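Local coordinates for putative acetoin utilization protein, acetoin dehydrogenase (Thermus thermophilus, PDB 5AWE), which is of unknown function but joins a pair of CBS domains to an ACT domain, an architecture consistent with sensing a small-molecule ligand, at residues V14-A23 with L72-V80; R83-D91 with R104-E113. All coordinates share one frame; numbering follows the deposited sequence.

Contact 1: residues V14-A23 with L72-V80; sequences VAPDTPVLEA and LAKLTVREV
Val77 sits where the two segments pack most tightly. Its CG2 lies 3.8 Å from Thr18 CB and also meets Ala23 CB. Its CG1 meets Val14 CG1 tip to tip at 3.9 Å. CG1 stands anti to the backbone N (chi1 169°), which sends the two methyls to these different partners. Val20 extends the apolar patch. Its CG2 rests 3.7 Å from Leu75 CG and also meets Val80 CG2, while Leu52 of helix 49-53 packs on both Val20 and Val80. At the end of the patch Leu21 CD2 lies against Ala73 CA. Tyr70 of a second subunit packs on Leu21.

Three backbone bonds run beside this core. Val77 N donates to Thr18 O at 2.8 Å, and Val20 N donates to Leu75 O in a nearly straight bond of 175°. Pro19 and Thr76 thus form a single beta bridge. Pro19 is also the N-cap residue of helix 20-30. The bridge therefore ties the start of a helix of the first CBS domain to the chain that follows helix 65-74. The third bond, from Arg78 N, reaches Pro16 O.

The Asp17-Arg78 side, by contrast, is open to solvent and polar. Arg78 lays one guanidinium face over Pro16 CB, 3.4 Å from Arg78 CZ. Its NH2 makes a salt bridge with Asp17 OD1 at 3.0 Å. The nitrogen meets that oxygen from above the carboxylate plane, and the two planes are 68° apart. A water bonds to Asp17 OD1 and Thr76 OG1 and makes a weak bond with Arg78 NE. Glu39 is a second, long and weak ionic partner of Arg78 NH2.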
ATOM      1  N   VAL A  14     -20.122  13.411  -7.911  1.00 30.70           N
ATOM      2  CA  VAL A  14     -19.644  12.090  -8.232  1.00 31.01           C
ATOM      3  C   VAL A  14     -20.868  11.184  -8.123  1.00 31.26           C
ATOM      4  O   VAL A  14     -21.909  11.609  -7.611  1.00 30.86           O
ATOM      5  CB  VAL A  14     -18.512  11.691  -7.231  1.00 33.62           C
ATOM      6  CG1 VAL A  14     -19.073  10.893  -6.069  1.00 35.73           C
ATOM      7  CG2 VAL A  14     -17.406  10.965  -7.950  1.00 31.94           C
ATOM      8  N   ALA A  15     -20.756   9.959  -8.626  1.00 30.76           N
ATOM      9  CA  ALA A  15     -21.852   8.999  -8.547  1.00 30.34           C
ATOM     10  C   ALA A  15     -21.484   7.875  -7.576  1.00 30.46           C
ATOM     11  O   ALA A  15     -20.311   7.549  -7.406  1.00 30.33           O
ATOM     12  CB  ALA A  15     -22.154   8.429  -9.931  1.00 28.70           C
ATOM     13  N   PRO A  16     -22.491   7.258  -6.939  1.00 30.36           N
ATOM     14  CA  PRO A  16     -22.266   6.172  -5.978  1.00 30.97           C
ATOM     15  C   PRO A  16     -21.364   5.041  -6.489  1.00 32.99           C
ATOM     16  O   PRO A  16     -20.625   4.426  -5.714  1.00 33.02           O
ATOM     17  CB  PRO A  16     -23.676   5.679  -5.657  1.00 30.17           C
ATOM     18  CG  PRO A  16     -24.573   6.829  -6.008  1.00 30.58           C
ATOM     19  CD  PRO A  16     -23.926   7.485  -7.187  1.00 27.96           C
ATOM     20  N   ASP A  17     -21.431   4.762  -7.787  1.00 33.33           N
ATOM     21  CA  ASP A  17     -20.663   3.667  -8.361  1.00 34.17           C
ATOM     22  C   ASP A  17     -19.291   4.134  -8.816  1.00 33.75           C
ATOM     23  O   ASP A  17     -18.494   3.342  -9.310  1.00 34.85           O
ATOM     24  CB  ASP A  17     -21.414   3.042  -9.538  1.00 40.28           C
ATOM     25  CG  ASP A  17     -22.613   2.221  -9.096  1.00 50.64           C
ATOM     26  OD1 ASP A  17     -22.687   1.869  -7.894  1.00 58.81           O
ATOM     27  OD2 ASP A  17     -23.483   1.927  -9.946  1.00 55.36           O
ATOM     28  N   THR A  18     -19.016   5.421  -8.655  1.00 32.06           N
ATOM     29  CA  THR A  18     -17.663   5.926  -8.865  1.00 32.55           C
ATOM     30  C   THR A  18     -16.701   5.157  -7.951  1.00 32.68           C
ATOM     31  O   THR A  18     -16.970   4.984  -6.763  1.00 32.29           O
ATOM     32  CB  THR A  18     -17.577   7.433  -8.526  1.00 30.65           C
ATOM     33  OG1 THR A  18     -18.521   8.156  -9.327  1.00 31.03           O
ATOM     34  CG2 THR A  18     -16.178   7.965  -8.789  1.00 24.69           C
ATOM     35  N   PRO A  19     -15.572   4.677  -8.498  1.00 32.61           N
ATOM     36  CA  PRO A  19     -14.618   3.935  -7.663  1.00 32.42           C
ATOM     37  C   PRO A  19     -13.952   4.883  -6.674  1.00 32.50           C
ATOM     38  O   PRO A  19     -13.611   6.012  -7.031  1.00 32.05           O
ATOM     39  CB  PRO A  19     -13.609   3.366  -8.669  1.00 34.06           C
ATOM     40  CG  PRO A  19     -14.280   3.471 -10.007  1.00 31.95           C
ATOM     41  CD  PRO A  19     -15.160   4.692  -9.911  1.00 33.50           C
ATOM     42  N   VAL A  20     -13.769   4.425  -5.439  1.00 32.35           N
ATOM     43  CA  VAL A  20     -13.164   5.245  -4.402  1.00 33.59           C
ATOM     44  C   VAL A  20     -11.884   5.919  -4.886  1.00 34.88           C
ATOM     45  O   VAL A  20     -11.672   7.109  -4.635  1.00 34.81           O
ATOM     46  CB  VAL A  20     -12.860   4.402  -3.126  1.00 34.57           C
ATOM     47  CG1 VAL A  20     -12.009   5.203  -2.143  1.00 28.74           C
ATOM     48  CG2 VAL A  20     -14.167   4.001  -2.447  1.00 35.45           C
ATOM     49  N   LEU A  21     -11.033   5.173  -5.588  1.00 35.60           N
ATOM     50  CA  LEU A  21      -9.735   5.718  -5.977  1.00 37.45           C
ATOM     51  C   LEU A  21      -9.834   6.743  -7.099  1.00 37.17           C
ATOM     52  O   LEU A  21      -8.958   7.593  -7.251  1.00 36.83           O
ATOM     53  CB  LEU A  21      -8.764   4.592  -6.364  1.00 38.81           C
ATOM     54  CG  LEU A  21      -9.197   3.495  -7.334  1.00 43.08           C
ATOM     55  CD1 LEU A  21      -9.148   3.996  -8.776  1.00 42.34           C
ATOM     56  CD2 LEU A  21      -8.270   2.297  -7.153  1.00 46.03           C
ATOM     57  N   GLU A  22     -10.905   6.675  -7.878  1.00 37.83           N
ATOM     58  CA  GLU A  22     -11.128   7.673  -8.908  1.00 39.50           C
ATOM     59  C   GLU A  22     -11.614   8.961  -8.259  1.00 39.27           C
ATOM     60  O   GLU A  22     -11.206  10.056  -8.644  1.00 40.28           O
ATOM     61  CB  GLU A  22     -12.161   7.178  -9.923  1.00 43.73           C
ATOM     62  CG  GLU A  22     -11.844   7.574 -11.364  1.00 56.65           C
ATOM     63  CD  GLU A  22     -11.364   9.019 -11.496  1.00 65.92           C
ATOM     64  OE1 GLU A  22     -12.186   9.897 -11.853  1.00 66.21           O
ATOM     65  OE2 GLU A  22     -10.161   9.273 -11.246  1.00 64.76           O
ATOM     66  N   ALA A  23     -12.481   8.827  -7.260  1.00 38.46           N
ATOM     67  CA  ALA A  23     -12.990   9.986  -6.541  1.00 36.86           C
ATOM     68  C   ALA A  23     -11.831  10.758  -5.924  1.00 36.74           C
ATOM     69  O   ALA A  23     -11.785  11.983  -5.996  1.00 36.35           O
ATOM     70  CB  ALA A  23     -13.962   9.544  -5.461  1.00 32.31           C
ATOM     71  N   LEU A  72      -9.438  -2.052  -2.284  1.00 33.21           N
ATOM     72  CA  LEU A  72      -9.591  -0.609  -2.456  1.00 33.16           C
ATOM     73  C   LEU A  72      -9.941  -0.322  -3.909  1.00 33.18           C
ATOM     74  O   LEU A  72     -10.783   0.521  -4.206  1.00 33.37           O
ATOM     75  CB  LEU A  72      -8.299   0.123  -2.106  1.00 34.62           C
ATOM     76  CG  LEU A  72      -7.472  -0.390  -0.929  1.00 41.20           C
ATOM     77  CD1 LEU A  72      -5.998  -0.353  -1.320  1.00 49.40           C
ATOM     78  CD2 LEU A  72      -7.714   0.442   0.313  1.00 37.44           C
ATOM     79  N   ALA A  73      -9.291  -1.052  -4.808  1.00 34.44           N
ATOM     80  CA  ALA A  73      -9.444  -0.840  -6.241  1.00 33.66           C
ATOM     81  C   ALA A  73     -10.897  -0.979  -6.661  1.00 33.82           C
ATOM     82  O   ALA A  73     -11.332  -0.347  -7.623  1.00 34.73           O
ATOM     83  CB  ALA A  73      -8.576  -1.835  -7.014  1.00 34.14           C
ATOM     84  N   LYS A  74     -11.648  -1.803  -5.938  1.00 32.98           N
ATOM     85  CA  LYS A  74     -13.027  -2.075  -6.312  1.00 32.93           C
ATOM     86  C   LYS A  74     -14.066  -1.445  -5.380  1.00 32.76           C
ATOM     87  O   LYS A  74     -15.262  -1.453  -5.678  1.00 32.87           O
ATOM     88  CB  LYS A  74     -13.248  -3.585  -6.402  1.00 33.93           C
ATOM     89  CG  LYS A  74     -12.721  -4.198  -7.696  1.00 43.85           C
ATOM     90  CD  LYS A  74     -12.633  -5.719  -7.627  1.00 44.59           C
ATOM     91  CE  LYS A  74     -13.939  -6.347  -7.157  1.00 50.30           C
ATOM     92  NZ  LYS A  74     -14.162  -6.159  -5.692  1.00 51.65           N
ATOM     93  N   LEU A  75     -13.619  -0.899  -4.255  1.00 31.20           N
ATOM     94  CA  LEU A  75     -14.539  -0.218  -3.350  1.00 31.24           C
ATOM     95  C   LEU A  75     -15.154   0.982  -4.080  1.00 30.19           C
ATOM     96  O   LEU A  75     -14.447   1.737  -4.750  1.00 29.16           O
ATOM     97  CB  LEU A  75     -13.795   0.249  -2.094  1.00 30.29           C
ATOM     98  CG  LEU A  75     -14.617   0.714  -0.886  1.00 33.52           C
ATOM     99  CD1 LEU A  75     -15.462  -0.435  -0.353  1.00 29.19           C
ATOM    100  CD2 LEU A  75     -13.673   1.212   0.204  1.00 28.06           C
ATOM    101  N   THR A  76     -16.471   1.142  -3.958  1.00 30.33           N
ATOM    102  CA  THR A  76     -17.175   2.254  -4.602  1.00 29.55           C
ATOM    103  C   THR A  76     -17.595   3.330  -3.601  1.00 28.81           C
ATOM    104  O   THR A  76     -17.736   3.061  -2.410  1.00 28.26           O
ATOM    105  CB  THR A  76     -18.438   1.762  -5.335  1.00 30.15           C
ATOM    106  OG1 THR A  76     -19.377   1.235  -4.385  1.00 27.74           O
ATOM    107  CG2 THR A  76     -18.071   0.670  -6.336  1.00 30.80           C
ATOM    108  N   VAL A  77     -17.800   4.545  -4.105  1.00 28.97           N
ATOM    109  CA  VAL A  77     -18.246   5.678  -3.289  1.00 29.12           C
ATOM    110  C   VAL A  77     -19.474   5.356  -2.434  1.00 29.25           C
ATOM    111  O   VAL A  77     -19.600   5.835  -1.305  1.00 27.46           O
ATOM    112  CB  VAL A  77     -18.552   6.905  -4.191  1.00 30.39           C
ATOM    113  CG1 VAL A  77     -19.264   7.986  -3.410  1.00 28.79           C
ATOM    114  CG2 VAL A  77     -17.250   7.457  -4.760  1.00 30.21           C
ATOM    115  N   ARG A  78     -20.369   4.531  -2.970  1.00 30.93           N
ATOM    116  CA  ARG A  78     -21.595   4.179  -2.268  1.00 32.28           C
ATOM    117  C   ARG A  78     -21.331   3.537  -0.912  1.00 32.82           C
ATOM    118  O   ARG A  78     -22.109   3.715   0.020  1.00 32.53           O
ATOM    119  CB  ARG A  78     -22.443   3.233  -3.120  1.00 32.20           C
ATOM    120  CG  ARG A  78     -23.842   3.006  -2.555  1.00 32.86           C
ATOM    121  CD  ARG A  78     -24.575   1.879  -3.276  1.00 43.40           C
ATOM    122  NE  ARG A  78     -24.549   2.034  -4.730  1.00 48.37           N
ATOM    123  CZ  ARG A  78     -25.401   2.793  -5.414  1.00 49.39           C
ATOM    124  NH1 ARG A  78     -26.347   3.472  -4.775  1.00 47.30           N
ATOM    125  NH2 ARG A  78     -25.306   2.871  -6.736  1.00 47.88           N
ATOM    126  N   GLU A  79     -20.229   2.800  -0.806  1.00 33.84           N
ATOM    127  CA  GLU A  79     -19.927   2.020   0.390  1.00 34.61           C
ATOM    128  C   GLU A  79     -19.306   2.853   1.505  1.00 34.63           C
ATOM    129  O   GLU A  79     -19.175   2.386   2.640  1.00 35.21           O
ATOM    130  CB  GLU A  79     -18.990   0.861   0.031  1.00 36.46           C
ATOM    131  CG  GLU A  79     -19.570  -0.076  -1.028  1.00 50.55           C
ATOM    132  CD  GLU A  79     -18.666  -1.255  -1.331  1.00 62.00           C
ATOM    133  OE1 GLU A  79     -18.381  -1.498  -2.529  1.00 66.40           O
ATOM    134  OE2 GLU A  79     -18.243  -1.940  -0.375  1.00 69.01           O
ATOM    135  N   VAL A  80     -18.922   4.085   1.191  1.00 32.91           N
ATOM    136  CA  VAL A  80     -18.263   4.934   2.178  1.00 30.45           C
ATOM    137  C   VAL A  80     -18.930   6.301   2.353  1.00 28.31           C
ATOM    138  O   VAL A  80     -18.536   7.075   3.223  1.00 27.87           O
ATOM    139  CB  VAL A  80     -16.776   5.152   1.810  1.00 30.70           C
ATOM    140  CG1 VAL A  80     -16.048   3.814   1.793  1.00 28.76           C
ATOM    141  CG2 VAL A  80     -16.668   5.830   0.445  1.00 26.29           C
TER
HETATM  142  O   HOH W   1     -21.727   0.180  -5.350  1.00 53.65           O

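Contact 2: residues R83-D91 with R104-E113; sequences RPVVTVEAD and RKIGGLPVME
Ala90 N donates to Met112 O at 2.7 Å, the shortest polar bond between the two segments. Met112, a selenomethionine, returns a bond from its N to Val88 O at 2.9 Å. A weak bond from Val88 N to Pro110 O completes the parallel ladder of strands 88-89 and 108-113. With helix 94-103 these strands form the beta-alpha-beta unit of the second CBS domain. Side chains pack on both faces of the ladder. On one, the Val88 and Leu109 side chains cross at about a right angle, with Val88 CG2 3.7 Å from Leu109 CD2, and Leu100 of the helix packs on both. On the other, Met112 CG rests against Thr87 CB, with Leu43 of strand 42-48 touching both residues. Val86, ahead of strand 88-89, packs with both its methyls. CG2 sits between the backbone N and the carbonyl carbon, which turns it to Ile106 CD1 and Leu109 CD1. CG1, anti to the carbonyl carbon (chi1 -51°), lies over one face of the Arg104 guanidinium. The backbone bonds thus set the parallel register, while the apolar side chains join the ladder to helix 94-103 on one face and strand 42-48 on the other.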
ATOM      1  N   ARG A  83     -24.699   9.562   4.953  1.00 23.56           N
ATOM      2  CA  ARG A  83     -26.052  10.084   4.885  1.00 26.43           C
ATOM      3  C   ARG A  83     -26.783   9.912   6.214  1.00 28.37           C
ATOM      4  O   ARG A  83     -26.388   9.114   7.063  1.00 29.00           O
ATOM      5  CB  ARG A  83     -26.836   9.412   3.751  1.00 27.23           C
ATOM      6  CG  ARG A  83     -27.141   7.946   3.946  1.00 31.79           C
ATOM      7  CD  ARG A  83     -27.818   7.364   2.697  1.00 35.01           C
ATOM      8  NE  ARG A  83     -28.952   8.176   2.254  1.00 41.22           N
ATOM      9  CZ  ARG A  83     -29.644   7.956   1.139  1.00 46.12           C
ATOM     10  NH1 ARG A  83     -30.656   8.751   0.820  1.00 49.30           N
ATOM     11  NH2 ARG A  83     -29.330   6.943   0.338  1.00 46.14           N
ATOM     12  N   PRO A  84     -27.848  10.693   6.421  1.00 29.31           N
ATOM     13  CA  PRO A  84     -28.318  11.679   5.439  1.00 30.14           C
ATOM     14  C   PRO A  84     -27.379  12.889   5.410  1.00 30.43           C
ATOM     15  O   PRO A  84     -26.710  13.188   6.402  1.00 30.49           O
ATOM     16  CB  PRO A  84     -29.722  12.025   5.933  1.00 29.42           C
ATOM     17  CG  PRO A  84     -29.651  11.793   7.412  1.00 33.19           C
ATOM     18  CD  PRO A  84     -28.687  10.661   7.633  1.00 28.85           C
ATOM     19  N   VAL A  85     -27.314  13.573   4.272  1.00 30.79           N
ATOM     20  CA  VAL A  85     -26.409  14.711   4.127  1.00 31.70           C
ATOM     21  C   VAL A  85     -26.997  15.970   4.761  1.00 31.64           C
ATOM     22  O   VAL A  85     -28.160  16.293   4.542  1.00 32.53           O
ATOM     23  CB  VAL A  85     -26.117  15.011   2.641  1.00 31.40           C
ATOM     24  CG1 VAL A  85     -25.067  16.108   2.533  1.00 31.74           C
ATOM     25  CG2 VAL A  85     -25.659  13.745   1.927  1.00 32.23           C
ATOM     26  N   VAL A  86     -26.194  16.682   5.544  1.00 32.14           N
ATOM     27  CA  VAL A  86     -26.639  17.950   6.109  1.00 33.97           C
ATOM     28  C   VAL A  86     -26.382  19.055   5.088  1.00 35.11           C
ATOM     29  O   VAL A  86     -25.271  19.191   4.572  1.00 35.82           O
ATOM     30  CB  VAL A  86     -25.890  18.291   7.433  1.00 36.26           C
ATOM     31  CG1 VAL A  86     -25.950  17.103   8.396  1.00 38.46           C
ATOM     32  CG2 VAL A  86     -24.457  18.664   7.146  1.00 36.64           C
ATOM     33  N   THR A  87     -27.415  19.841   4.798  1.00 35.89           N
ATOM     34  CA  THR A  87     -27.321  20.881   3.781  1.00 35.22           C
ATOM     35  C   THR A  87     -27.880  22.218   4.282  1.00 35.04           C
ATOM     36  O   THR A  87     -28.497  22.285   5.342  1.00 36.12           O
ATOM     37  CB  THR A  87     -28.088  20.465   2.532  1.00 34.42           C
ATOM     38  OG1 THR A  87     -29.486  20.379   2.836  1.00 36.17           O
ATOM     39  CG2 THR A  87     -27.602  19.108   2.058  1.00 32.96           C
ATOM     40  N   VAL A  88     -27.637  23.278   3.517  1.00 33.99           N
ATOM     41  CA  VAL A  88     -28.280  24.570   3.735  1.00 33.62           C
ATOM     42  C   VAL A  88     -28.891  25.082   2.441  1.00 33.74           C
ATOM     43  O   VAL A  88     -28.400  24.781   1.347  1.00 33.82           O
ATOM     44  CB  VAL A  88     -27.286  25.648   4.222  1.00 33.66           C
ATOM     45  CG1 VAL A  88     -27.387  25.813   5.718  1.00 31.81           C
ATOM     46  CG2 VAL A  88     -25.877  25.276   3.813  1.00 23.84           C
ATOM     47  N   GLU A  89     -29.952  25.870   2.573  1.00 34.18           N
ATOM     48  CA  GLU A  89     -30.586  26.490   1.416  1.00 36.00           C
ATOM     49  C   GLU A  89     -29.752  27.681   0.965  1.00 35.40           C
ATOM     50  O   GLU A  89     -29.192  28.402   1.786  1.00 35.20           O
ATOM     51  CB  GLU A  89     -31.998  26.955   1.772  1.00 39.43           C
ATOM     52  CG  GLU A  89     -32.675  26.112   2.846  1.00 48.34           C
ATOM     53  CD  GLU A  89     -32.235  26.497   4.254  1.00 56.04           C
ATOM     54  OE1 GLU A  89     -32.730  27.522   4.772  1.00 62.51           O
ATOM     55  OE2 GLU A  89     -31.397  25.780   4.845  1.00 52.75           O
ATOM     56  N   ALA A  90     -29.663  27.879  -0.344  1.00 36.13           N
ATOM     57  CA  ALA A  90     -28.903  28.996  -0.892  1.00 36.86           C
ATOM     58  C   ALA A  90     -29.344  30.325  -0.265  1.00 36.56           C
ATOM     59  O   ALA A  90     -28.515  31.191   0.026  1.00 37.43           O
ATOM     60  CB  ALA A  90     -29.083  29.044  -2.409  1.00 35.66           C
ATOM     61  N   ASP A  91     -30.647  30.471  -0.047  1.00 35.12           N
ATOM     62  CA  ASP A  91     -31.218  31.735   0.403  1.00 35.11           C
ATOM     63  C   ASP A  91     -31.209  31.866   1.912  1.00 33.13           C
ATOM     64  O   ASP A  91     -31.811  32.781   2.457  1.00 34.54           O
ATOM     65  CB  ASP A  91     -32.659  31.881  -0.093  1.00 39.75           C
ATOM     66  CG  ASP A  91     -33.606  30.898   0.570  1.00 43.83           C
ATOM     67  OD1 ASP A  91     -33.571  30.780   1.813  1.00 49.71           O
ATOM     68  OD2 ASP A  91     -34.389  30.243  -0.149  1.00 47.87           O
ATOM     69  N   ARG A 104     -22.082  20.121  14.037  1.00 49.23           N
ATOM     70  CA  ARG A 104     -21.844  18.761  13.585  1.00 48.32           C
ATOM     71  C   ARG A 104     -20.417  18.508  13.125  1.00 48.57           C
ATOM     72  O   ARG A 104     -20.152  17.530  12.433  1.00 49.04           O
ATOM     73  CB  ARG A 104     -22.830  18.421  12.472  1.00 47.90           C
ATOM     74  CG  ARG A 104     -24.265  18.693  12.885  1.00 51.88           C
ATOM     75  CD  ARG A 104     -25.266  18.075  11.938  1.00 55.44           C
ATOM     76  NE  ARG A 104     -26.540  18.786  11.982  1.00 61.50           N
ATOM     77  CZ  ARG A 104     -27.727  18.209  11.831  1.00 68.18           C
ATOM     78  NH1 ARG A 104     -28.833  18.942  11.884  1.00 69.00           N
ATOM     79  NH2 ARG A 104     -27.810  16.898  11.631  1.00 71.58           N
ATOM     80  N   LYS A 105     -19.500  19.390  13.514  1.00 48.52           N
ATOM     81  CA  LYS A 105     -18.069  19.129  13.370  1.00 48.49           C
ATOM     82  C   LYS A 105     -17.578  19.189  11.927  1.00 47.45           C
ATOM     83  O   LYS A 105     -16.410  18.912  11.656  1.00 47.45           O
ATOM     84  CB  LYS A 105     -17.719  17.758  13.958  1.00 50.00           C
ATOM     85  CG  LYS A 105     -18.003  17.623  15.449  1.00 57.16           C
ATOM     86  CD  LYS A 105     -17.478  16.296  15.996  1.00 62.40           C
ATOM     87  CE  LYS A 105     -17.654  16.209  17.505  1.00 63.01           C
ATOM     88  NZ  LYS A 105     -16.915  15.051  18.084  1.00 62.74           N
ATOM     89  N   ILE A 106     -18.467  19.558  11.010  1.00 46.01           N
ATOM     90  CA  ILE A 106     -18.180  19.497   9.579  1.00 45.73           C
ATOM     91  C   ILE A 106     -17.455  20.740   9.061  1.00 44.83           C
ATOM     92  O   ILE A 106     -17.580  21.826   9.627  1.00 44.89           O
ATOM     93  CB  ILE A 106     -19.472  19.350   8.779  1.00 48.35           C
ATOM     94  CG1 ILE A 106     -20.366  18.292   9.422  1.00 51.32           C
ATOM     95  CG2 ILE A 106     -19.149  18.956   7.356  1.00 52.64           C
ATOM     96  CD1 ILE A 106     -21.813  18.439   9.045  1.00 56.60           C
ATOM     97  N   GLY A 107     -16.707  20.581   7.973  1.00 43.31           N
ATOM     98  CA  GLY A 107     -16.001  21.710   7.394  1.00 41.49           C
ATOM     99  C   GLY A 107     -16.618  22.203   6.098  1.00 41.08           C
ATOM    100  O   GLY A 107     -16.145  23.173   5.503  1.00 40.88           O
ATOM    101  N   GLY A 108     -17.673  21.532   5.651  1.00 39.51           N
ATOM    102  CA  GLY A 108     -18.243  21.844   4.356  1.00 38.31           C
ATOM    103  C   GLY A 108     -19.708  21.471   4.292  1.00 38.21           C
ATOM    104  O   GLY A 108     -20.183  20.652   5.080  1.00 39.06           O
ATOM    105  N   LEU A 109     -20.429  22.066   3.348  1.00 36.29           N
ATOM    106  CA  LEU A 109     -21.880  21.974   3.346  1.00 33.50           C
ATOM    107  C   LEU A 109     -22.447  22.133   1.939  1.00 32.85           C
ATOM    108  O   LEU A 109     -22.253  23.165   1.290  1.00 31.97           O
ATOM    109  CB  LEU A 109     -22.447  23.080   4.238  1.00 35.57           C
ATOM    110  CG  LEU A 109     -23.390  22.782   5.404  1.00 37.41           C
ATOM    111  CD1 LEU A 109     -22.907  21.577   6.201  1.00 32.92           C
ATOM    112  CD2 LEU A 109     -23.451  24.031   6.292  1.00 29.05           C
ATOM    113  N   PRO A 110     -23.136  21.105   1.436  1.00 31.91           N
ATOM    114  CA  PRO A 110     -23.702  21.243   0.093  1.00 32.68           C
ATOM    115  C   PRO A 110     -24.776  22.334   0.150  1.00 32.39           C
ATOM    116  O   PRO A 110     -25.524  22.418   1.126  1.00 32.57           O
ATOM    117  CB  PRO A 110     -24.296  19.861  -0.193  1.00 31.46           C
ATOM    118  CG  PRO A 110     -23.542  18.935   0.715  1.00 34.75           C
ATOM    119  CD  PRO A 110     -23.261  19.736   1.956  1.00 28.57           C
ATOM    120  N   VAL A 111     -24.847  23.175  -0.874  1.00 32.03           N
ATOM    121  CA  VAL A 111     -25.853  24.223  -0.882  1.00 32.88           C
ATOM    122  C   VAL A 111     -26.951  23.865  -1.862  1.00 33.79           C
ATOM    123  O   VAL A 111     -26.688  23.452  -2.991  1.00 33.57           O
ATOM    124  CB  VAL A 111     -25.256  25.600  -1.259  1.00 31.18           C
ATOM    125  CG1 VAL A 111     -26.347  26.667  -1.219  1.00 25.52           C
ATOM    126  CG2 VAL A 111     -24.124  25.959  -0.296  1.00 23.76           C
HETATM  127  N   MSE A 112     -28.187  24.022  -1.410  1.00 35.32           N
HETATM  128  CA  MSE A 112     -29.340  23.525  -2.144  1.00 38.69           C
HETATM  129  C   MSE A 112     -30.303  24.645  -2.502  1.00 40.12           C
HETATM  130  O   MSE A 112     -30.327  25.694  -1.862  1.00 39.55           O
HETATM  131  CB  MSE A 112     -30.084  22.482  -1.302  1.00 39.06           C
HETATM  132  CG  MSE A 112     -29.219  21.315  -0.856  1.00 46.00           C
HETATM  133 SE   MSE A 112     -28.611  20.376  -2.263  1.00 58.31          SE
HETATM  134  CE  MSE A 112     -30.129  19.795  -2.933  1.00 42.86           C
ATOM    135  N   GLU A 113     -31.096  24.409  -3.539  1.00 43.12           N
ATOM    136  CA  GLU A 113     -32.383  25.075  -3.683  1.00 45.78           C
ATOM    137  C   GLU A 113     -33.471  24.004  -3.642  1.00 47.42           C
ATOM    138  O   GLU A 113     -33.771  23.349  -4.644  1.00 47.19           O
ATOM    139  CB  GLU A 113     -32.432  25.853  -4.995  1.00 46.34           C
ATOM    140  CG  GLU A 113     -31.485  27.040  -5.014  1.00 48.92           C
ATOM    141  CD  GLU A 113     -31.472  27.754  -6.340  1.00 50.48           C
ATOM    142  OE1 GLU A 113     -32.348  27.456  -7.178  1.00 54.08           O
ATOM    143  OE2 GLU A 113     -30.586  28.610  -6.547  1.00 50.62           O
TER

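In the fold
From the N terminus, the chain passes through strand 8-9 and enters contact 1 at residues 14-23. It then runs through helix 20-30, the strand pair 34-39 and 42-48, and helix 65-74. Contact 1 closes this long loop, with 48 residues between its segments. Contact 2 opens soon afterwards at residues 83-91. It closes a much shorter loop, 12 residues that are mostly helix 94-103. The two loops follow in series and neither crosses the other. Contact 1 ties the start of helix 20-30 to the chain that follows helix 65-74. Contact 2 is internal to the second CBS domain. Their centres lie about 21 Å apart.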